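Local coordinates for ABC-type branched-chain amino acid transport systems periplasmic component-like protein (Thermomonospora curvata, PDB 4N03) that probably captures fatty acids outside the cell membrane as the substrate-binding component of an ABC transporter, and holds a palmitic acid here, at residues P128-T132 / T133-G137; S256-S259 / P260-A264; G281-M284 / S285-L288. One frame throughout, in Å; residues are numbered along the deposited sequence.

Contact 1 of 3, residues P128-T132 / T133-G137; sequences PSAWT and TALLG. With PLM (palmitic acid), chain B.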
loop_
_atom_site.group_PDB
_atom_site.type_symbol
_atom_site.label_atom_id
_atom_site.label_comp_id
_atom_site.label_asym_id
_atom_site.label_seq_id
_atom_site.Cartn_x
_atom_site.Cartn_y
_atom_site.Cartn_z
ATOM N N PRO A 128 6.419 3.952 3.033
ATOM C CA PRO A 128 6.030 3.578 1.662
ATOM C C PRO A 128 4.549 3.258 1.493
ATOM O O PRO A 128 3.873 2.859 2.421
ATOM C CB PRO A 128 6.841 2.291 1.417
ATOM C CG PRO A 128 7.883 2.256 2.468
ATOM C CD PRO A 128 7.267 2.919 3.639
ATOM N N SER A 129 4.061 3.473 0.279
ATOM C CA SER A 129 2.854 2.736 -0.232
ATOM C C SER A 129 3.404 1.625 -1.132
ATOM O O SER A 129 3.584 1.719 -2.341
ATOM C CB SER A 129 1.881 3.652 -0.949
ATOM O OG SER A 129 1.384 4.637 -0.089
ATOM N N ALA A 130 3.840 0.570 -0.449
ATOM C CA ALA A 130 4.626 -0.510 -0.948
ATOM C C ALA A 130 4.752 -1.532 0.182
ATOM O O ALA A 130 4.985 -1.145 1.316
ATOM C CB ALA A 130 5.981 -0.037 -1.349
ATOM N N TRP A 131 4.541 -2.779 -0.117
ATOM C CA TRP A 131 4.415 -3.782 0.916
ATOM C C TRP A 131 5.291 -5.025 0.718
ATOM O O TRP A 131 5.011 -6.078 1.233
ATOM C CB TRP A 131 2.927 -4.098 1.155
ATOM C CG TRP A 131 2.198 -2.898 1.654
ATOM C CD1 TRP A 131 2.237 -2.475 2.916
ATOM C CD2 TRP A 131 1.484 -1.877 0.906
ATOM N NE1 TRP A 131 1.564 -1.289 3.069
ATOM C CE2 TRP A 131 1.123 -0.882 1.818
ATOM C CE3 TRP A 131 1.159 -1.699 -0.435
ATOM C CZ2 TRP A 131 0.404 0.257 1.440
ATOM C CZ3 TRP A 131 0.445 -0.589 -0.798
ATOM C CH2 TRP A 131 0.071 0.371 0.129
ATOM N N THR A 132 6.370 -4.863 -0.034
ATOM C CA THR A 132 7.325 -5.920 -0.139
ATOM C C THR A 132 8.061 -6.153 1.181
ATOM O O THR A 132 8.424 -5.242 1.910
ATOM C CB THR A 132 8.327 -5.608 -1.258
ATOM O OG1 THR A 132 9.210 -6.723 -1.415
ATOM C CG2 THR A 132 9.178 -4.385 -1.007
ATOM N N THR A 133 8.429 -7.424 1.416
ATOM C CA THR A 133 9.307 -7.784 2.516
ATOM C C THR A 133 10.710 -7.229 2.304
ATOM O O THR A 133 11.467 -7.119 3.275
ATOM C CB THR A 133 9.379 -9.301 2.665
ATOM O OG1 THR A 133 9.732 -9.889 1.406
ATOM C CG2 THR A 133 8.045 -9.840 3.090
ATOM N N ALA A 134 11.042 -6.817 1.081
ATOM C CA ALA A 134 12.330 -6.232 0.844
ATOM C C ALA A 134 12.538 -4.925 1.578
ATOM O O ALA A 134 13.647 -4.441 1.668
ATOM C CB ALA A 134 12.581 -6.098 -0.642
ATOM N N LEU A 135 11.455 -4.314 2.095
ATOM C CA LEU A 135 11.514 -3.073 2.854
ATOM C C LEU A 135 11.463 -3.262 4.358
ATOM O O LEU A 135 11.593 -2.281 5.078
ATOM C CB LEU A 135 10.450 -2.088 2.367
ATOM C CG LEU A 135 10.604 -1.693 0.899
ATOM C CD1 LEU A 135 9.443 -0.853 0.443
ATOM C CD2 LEU A 135 11.946 -1.008 0.595
ATOM N N LEU A 136 11.275 -4.503 4.830
ATOM C CA LEU A 136 11.452 -4.802 6.233
ATOM C C LEU A 136 12.926 -4.757 6.587
ATOM O O LEU A 136 13.800 -4.816 5.701
ATOM C CB LEU A 136 10.870 -6.177 6.584
ATOM C CG LEU A 136 9.347 -6.302 6.457
ATOM C CD1 LEU A 136 8.981 -7.741 6.799
ATOM C CD2 LEU A 136 8.618 -5.329 7.387
ATOM N N GLY A 137 13.205 -4.649 7.868
ATOM C CA GLY A 137 14.587 -4.683 8.357
ATOM C C GLY A 137 15.284 -3.364 8.391
ATOM O O GLY A 137 16.489 -3.287 8.624
HETATM C C1 PLM B . 4.329 -1.840 -5.413
HETATM O O1 PLM B . 4.501 -2.295 -4.251
HETATM O O2 PLM B . 5.250 -1.487 -6.181
HETATM C C2 PLM B . 2.916 -1.535 -5.855
HETATM C C3 PLM B . 2.523 -0.122 -5.241
HETATM C C4 PLM B . 1.060 0.215 -5.417
HETATM C C5 PLM B . 0.712 1.567 -4.896
HETATM C C6 PLM B . -0.768 2.005 -4.917
HETATM C C7 PLM B . -1.445 1.647 -3.600
HETATM C C8 PLM B . -2.935 1.844 -3.554
HETATM C C9 PLM B . -3.557 1.787 -2.172
HETATM C CA PLM B . -4.021 0.383 -1.716
HETATM C CB PLM B . -4.345 0.456 -0.170
HETATM C CC PLM B . -3.589 -0.653 0.619
HETATM C CD PLM B . -3.404 -0.356 2.093
HETATM C CE PLM B . -2.639 -1.387 2.913
HETATM C CF PLM B . -1.985 -0.729 4.137
HETATM C CG PLM B . -2.890 -0.606 5.351
#

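Contact 2 of 3, residues S256-S259 / P260-A264; sequences SAYS and PQLLA. With PLM (palmitic acid), chain B.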
loop_
_atom_site.group_PDB
_atom_site.type_symbol
_atom_site.label_atom_id
_atom_site.label_comp_id
_atom_site.label_asym_id
_atom_site.label_seq_id
_atom_site.Cartn_x
_atom_site.Cartn_y
_atom_site.Cartn_z
ATOM N N SER A 256 -3.359 -3.402 -4.815
ATOM C CA SER A 256 -3.372 -2.276 -5.746
ATOM C C SER A 256 -3.860 -2.660 -7.121
ATOM O O SER A 256 -3.836 -1.818 -8.045
ATOM C CB SER A 256 -2.003 -1.630 -5.856
ATOM O OG SER A 256 -1.083 -2.517 -6.464
ATOM N N ALA A 257 -4.362 -3.869 -7.297
ATOM C CA ALA A 257 -4.786 -4.381 -8.602
ATOM C C ALA A 257 -6.243 -3.976 -8.911
ATOM O O ALA A 257 -7.036 -4.808 -9.344
ATOM C CB ALA A 257 -4.592 -5.893 -8.684
ATOM N N TYR A 258 -6.597 -2.712 -8.675
ATOM C CA TYR A 258 -7.963 -2.189 -8.807
ATOM C C TYR A 258 -7.946 -0.711 -8.518
ATOM O O TYR A 258 -7.251 -0.251 -7.657
ATOM C CB TYR A 258 -8.894 -2.904 -7.813
ATOM C CG TYR A 258 -10.252 -2.314 -7.808
ATOM C CD1 TYR A 258 -11.082 -2.478 -8.904
ATOM C CD2 TYR A 258 -10.752 -1.622 -6.726
ATOM C CE1 TYR A 258 -12.346 -1.866 -8.932
ATOM C CE2 TYR A 258 -12.025 -1.053 -6.750
ATOM C CZ TYR A 258 -12.810 -1.205 -7.849
ATOM O OH TYR A 258 -14.086 -0.651 -7.907
ATOM N N SER A 259 -8.764 0.036 -9.270
ATOM C CA SER A 259 -9.149 1.415 -8.971
ATOM C C SER A 259 -10.626 1.513 -9.319
ATOM O O SER A 259 -11.097 0.902 -10.262
ATOM C CB SER A 259 -8.340 2.371 -9.856
ATOM O OG SER A 259 -8.722 2.206 -11.222
ATOM N N PRO A 260 -11.388 2.340 -8.582
ATOM C CA PRO A 260 -12.791 2.490 -8.914
ATOM C C PRO A 260 -13.066 3.115 -10.268
ATOM O O PRO A 260 -14.119 2.851 -10.843
ATOM C CB PRO A 260 -13.311 3.418 -7.825
ATOM C CG PRO A 260 -12.355 3.332 -6.719
ATOM C CD PRO A 260 -11.034 3.042 -7.344
ATOM N N GLN A 261 -12.098 3.802 -10.833
ATOM C CA GLN A 261 -12.251 4.318 -12.186
ATOM C C GLN A 261 -12.575 3.194 -13.168
ATOM O O GLN A 261 -13.184 3.397 -14.217
ATOM C CB GLN A 261 -10.967 5.006 -12.657
ATOM C CG GLN A 261 -10.723 6.367 -12.063
ATOM C CD GLN A 261 -10.288 6.391 -10.631
ATOM O OE1 GLN A 261 -9.899 5.344 -10.043
ATOM N NE2 GLN A 261 -10.249 7.576 -10.070
ATOM N N LEU A 262 -12.053 1.986 -12.901
ATOM C CA LEU A 262 -12.294 0.876 -13.806
ATOM C C LEU A 262 -13.789 0.530 -13.943
ATOM O O LEU A 262 -14.210 -0.041 -14.934
ATOM C CB LEU A 262 -11.558 -0.376 -13.349
ATOM C CG LEU A 262 -10.049 -0.294 -13.211
ATOM C CD1 LEU A 262 -9.477 -1.626 -12.712
ATOM C CD2 LEU A 262 -9.371 0.134 -14.505
ATOM N N LEU A 263 -14.590 0.907 -12.947
ATOM C CA LEU A 263 -16.021 0.635 -12.992
ATOM C C LEU A 263 -16.768 1.492 -13.997
ATOM O O LEU A 263 -17.853 1.100 -14.411
ATOM C CB LEU A 263 -16.649 0.756 -11.613
ATOM C CG LEU A 263 -16.078 -0.170 -10.553
ATOM C CD1 LEU A 263 -16.841 -0.091 -9.282
ATOM C CD2 LEU A 263 -16.022 -1.629 -11.005
ATOM N N ALA A 264 -16.131 2.559 -14.466
ATOM C CA ALA A 264 -16.683 3.424 -15.482
ATOM C C ALA A 264 -16.227 3.010 -16.848
ATOM O O ALA A 264 -16.456 3.757 -17.791
ATOM C CB ALA A 264 -16.304 4.878 -15.202
HETATM C C1 PLM B . 4.329 -1.840 -5.413
HETATM O O1 PLM B . 4.501 -2.295 -4.251
HETATM O O2 PLM B . 5.250 -1.487 -6.181
HETATM C C2 PLM B . 2.916 -1.535 -5.855
HETATM C C3 PLM B . 2.523 -0.122 -5.241
HETATM C C4 PLM B . 1.060 0.215 -5.417
HETATM C C5 PLM B . 0.712 1.567 -4.896
HETATM C C6 PLM B . -0.768 2.005 -4.917
HETATM C C7 PLM B . -1.445 1.647 -3.600
HETATM C C8 PLM B . -2.935 1.844 -3.554
HETATM C C9 PLM B . -3.557 1.787 -2.172
HETATM C CA PLM B . -4.021 0.383 -1.716
HETATM C CB PLM B . -4.345 0.456 -0.170
HETATM C CC PLM B . -3.589 -0.653 0.619
HETATM C CD PLM B . -3.404 -0.356 2.093
HETATM C CE PLM B . -2.639 -1.387 2.913
HETATM C CF PLM B . -1.985 -0.729 4.137
HETATM C CG PLM B . -2.890 -0.606 5.351
#

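Contact 3 of 3, residues G281-M284 / S285-L288; sequences GAPM and SADL. With PLM (palmitic acid), chain B.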
loop_
_atom_site.group_PDB
_atom_site.type_symbol
_atom_site.label_atom_id
_atom_site.label_comp_id
_atom_site.label_asym_id
_atom_site.label_seq_id
_atom_site.Cartn_x
_atom_site.Cartn_y
_atom_site.Cartn_z
ATOM N N GLY A 281 -5.873 -2.973 4.198
ATOM C CA GLY A 281 -6.592 -1.715 4.355
ATOM C C GLY A 281 -8.092 -1.844 4.191
ATOM O O GLY A 281 -8.574 -2.542 3.318
ATOM N N ALA A 282 -8.814 -1.143 5.053
ATOM C CA ALA A 282 -10.252 -1.117 4.938
ATOM C C ALA A 282 -10.660 -0.219 3.750
ATOM O O ALA A 282 -10.000 0.796 3.491
ATOM C CB ALA A 282 -10.860 -0.556 6.194
ATOM N N PRO A 283 -11.713 -0.615 3.040
ATOM C CA PRO A 283 -12.228 0.259 2.014
ATOM C C PRO A 283 -13.077 1.413 2.628
ATOM O O PRO A 283 -13.436 1.379 3.801
ATOM C CB PRO A 283 -13.075 -0.685 1.182
ATOM C CG PRO A 283 -13.617 -1.649 2.171
ATOM C CD PRO A 283 -12.512 -1.814 3.179
HETATM N N MSE A 284 -13.437 2.397 1.802
HETATM C CA MSE A 284 -14.198 3.605 2.240
HETATM C C MSE A 284 -15.615 3.300 2.643
HETATM O O MSE A 284 -16.295 4.177 3.160
HETATM C CB MSE A 284 -14.073 4.666 1.164
HETATM C CG MSE A 284 -12.616 5.077 0.991
HETATM SE SE MSE A 284 -12.242 6.906 1.488
HETATM C CE MSE A 284 -12.954 6.883 3.295
ATOM N N SER A 285 -16.105 2.109 2.375
ATOM C CA SER A 285 -17.424 1.644 2.768
ATOM C C SER A 285 -17.474 0.982 4.123
ATOM O O SER A 285 -18.534 0.627 4.605
ATOM C CB SER A 285 -17.939 0.693 1.716
ATOM O OG SER A 285 -17.069 -0.421 1.652
ATOM N N ALA A 286 -16.319 0.783 4.764
ATOM C CA ALA A 286 -16.330 0.123 6.064
ATOM C C ALA A 286 -17.107 0.943 7.102
ATOM O O ALA A 286 -17.009 2.164 7.137
ATOM C CB ALA A 286 -14.919 -0.087 6.551
ATOM N N ASP A 287 -17.740 0.233 8.013
ATOM C CA ASP A 287 -18.591 0.874 9.031
ATOM C C ASP A 287 -17.726 1.273 10.222
ATOM O O ASP A 287 -17.772 0.641 11.279
ATOM C CB ASP A 287 -19.711 -0.073 9.442
ATOM C CG ASP A 287 -20.697 0.562 10.392
ATOM O OD1 ASP A 287 -20.727 1.807 10.454
ATOM O OD2 ASP A 287 -21.405 -0.204 11.067
ATOM N N LEU A 288 -16.927 2.310 10.026
ATOM C CA LEU A 288 -16.056 2.865 11.053
ATOM C C LEU A 288 -16.225 4.373 11.066
ATOM O O LEU A 288 -16.191 4.989 10.028
ATOM C CB LEU A 288 -14.605 2.516 10.747
ATOM C CG LEU A 288 -14.195 1.048 10.773
ATOM C CD1 LEU A 288 -12.787 0.894 10.248
ATOM C CD2 LEU A 288 -14.272 0.383 12.131
HETATM C C1 PLM B . 4.329 -1.840 -5.413
HETATM O O1 PLM B . 4.501 -2.295 -4.251
HETATM O O2 PLM B . 5.250 -1.487 -6.181
HETATM C C2 PLM B . 2.916 -1.535 -5.855
HETATM C C3 PLM B . 2.523 -0.122 -5.241
HETATM C C4 PLM B . 1.060 0.215 -5.417
HETATM C C5 PLM B . 0.712 1.567 -4.896
HETATM C C6 PLM B . -0.768 2.005 -4.917
HETATM C C7 PLM B . -1.445 1.647 -3.600
HETATM C C8 PLM B . -2.935 1.844 -3.554
HETATM C C9 PLM B . -3.557 1.787 -2.172
HETATM C CA PLM B . -4.021 0.383 -1.716
HETATM C CB PLM B . -4.345 0.456 -0.170
HETATM C CC PLM B . -3.589 -0.653 0.619
HETATM C CD PLM B . -3.404 -0.356 2.093
HETATM C CE PLM B . -2.639 -1.387 2.913
HETATM C CF PLM B . -1.985 -0.729 4.137
HETATM C CG PLM B . -2.890 -0.606 5.351
#

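Contact 1 of 3, residues P128-T132 / T133-G137
Thr132 meets Ala134 and Leu135 with both branches of its side chain. OG1 stands opposite the backbone N (chi1 -176°), and from there it accepts the N-H of Ala134 at 3.1 Å from Ala134 N, the bond nearly straight at 167°. The same hydroxyl bonds to Asp179 O outside the segments, so both its hydrogen and its oxygen are used. The side chains of Thr132 and Leu135 cross at about a right angle, CG2 of the threonine lying 3.6 Å from Leu135 CG. Meanwhile Leu135 N binds Thr132 O at 3.2 Å. The OG1 bond makes an ST turn, and with the Leu135 N to Thr132 O bond it completes an ST motif that leads from strand 126-129 of the four-stranded parallel sheet into the 3-10 segment 133-135, where a threonine suits the bend by serving it with side chain and carbonyl alike. Leu135 CD1 reaches back to Ala130 CB, 4.0 Å away, and the Pro128 ring slides past the leucine in the opposite direction. Trp131 turns from this cluster to the fatty acid: its indole lies between Ser129 C on one face and the chain of palmitic acid on the other, with PLM CE 3.6 Å above the plane near the rim. NE1 is hydrogen-bonded to Thr144. With an alanine here, the acyl chain is likely to lose its flat neighbour and Thr144 its indole partner.

Contact 2 of 3, residues S256-S259 / P260-A264
Ser259, just before the 3-10 segment 260-263 in the loop that follows strand 251-253, accepts at its O the N-H of Leu262: Leu262 N lies 3.0 Å from Ser259 O, with an N-H...O angle of 152°. Pro260 fits the start of this turn, since its missing N-H costs no bond there and its ring restricts the backbone. It also packs on Tyr258, whose ring it approaches from one face, Pro260 N sitting 3.8 Å above the plane and offset toward the rim. In Tyr258, CG lies anti to the backbone N (chi1 174°), which brings the phenol end to the 3-10 segment, and the side chains of Tyr258 and Leu263 cross at about a right angle. Tyr258 OH comes within 3.1 Å of Leu263 CD1, a tight fit, while its polar bond goes to Gly382 O. In the two-lobed fold of the leucine-binding protein family, this loop leaves the seven-stranded sheet beside the ligand and runs away from it to the 3-10 segment. An inverse gamma turn centred on Ala257 bends the chain between Tyr258, which faces the 3-10 segment, and Ser256, which faces the palmitic acid with CB 3.6 Å from PLM C4. Small Ser256 leaves room for the acyl chain, and its OG is hydrogen-bonded to Tyr46. Beyond the bend, Gln261 folds back at its second torsion (chi2 74°) and lays OE1 alongside Ser259, 3.4 Å from Ser259 CB. Leu262 brings CG to 3.5 Å from Ser259 OG, and its side chain also packs on Pro232 and Ala236 of helix 232-244.

Contact 3 of 3, residues G281-M284 / S285-L288
Pro283 and Ala286 are the ends of a type I beta turn, closed by Ala286 N binding Pro283 O at 3.1 Å along a nearly straight line of 166°. Across the mouth of the turn, Ala282 CB meets Ala286 CB at 4.1 Å, and two methyl groups suit a place where the chain doubles back so closely. Ser285, at the third position, has OG between its backbone N and carbonyl carbon (chi1 62°). This sets the oxygen beside the proline ring, 3.7 Å from Pro283 CG, while its hydrogen bond goes to Ala383 O at the start of strand 383-390. Pro283 and Ala286 both pack on Ile385 of that strand. Met284, a selenomethionine at the second position, is bent and packs against helices 289-301 and 309-330, though its two conformers leave the detail doubtful. At the other end, Gly281 N lies 3.8 Å from PLM CE, and the lack of a side chain at Gly281 suits this closeness to the acyl chain. The turn thus belongs to the loop between strand 275-279 and helix 289-301, a strand-to-helix connection bordering the ligand site of a periplasmic binding protein, with Leu288 as the N-cap of that helix.

Following the chain from the N terminus, the three contacts come in series; each closes a short local turn, and none nests within or crosses another. Contact 1 leaves the four-stranded parallel sheet through strand 126-129 and packs on helices 109-122 and 179-195. Contact 2 follows strand 251-253 and ties to helices 232-244 and 268-271. Contact 3 follows strand 275-279, its neighbour in the seven-stranded sheet, and joins strand 383-390 to helices 289-301 and 309-330. Centres are about 23 Å apart for contact 1 with either of the others and about 16 Å for contacts 2 and 3, without direct touch; the palmitic acid meets all three.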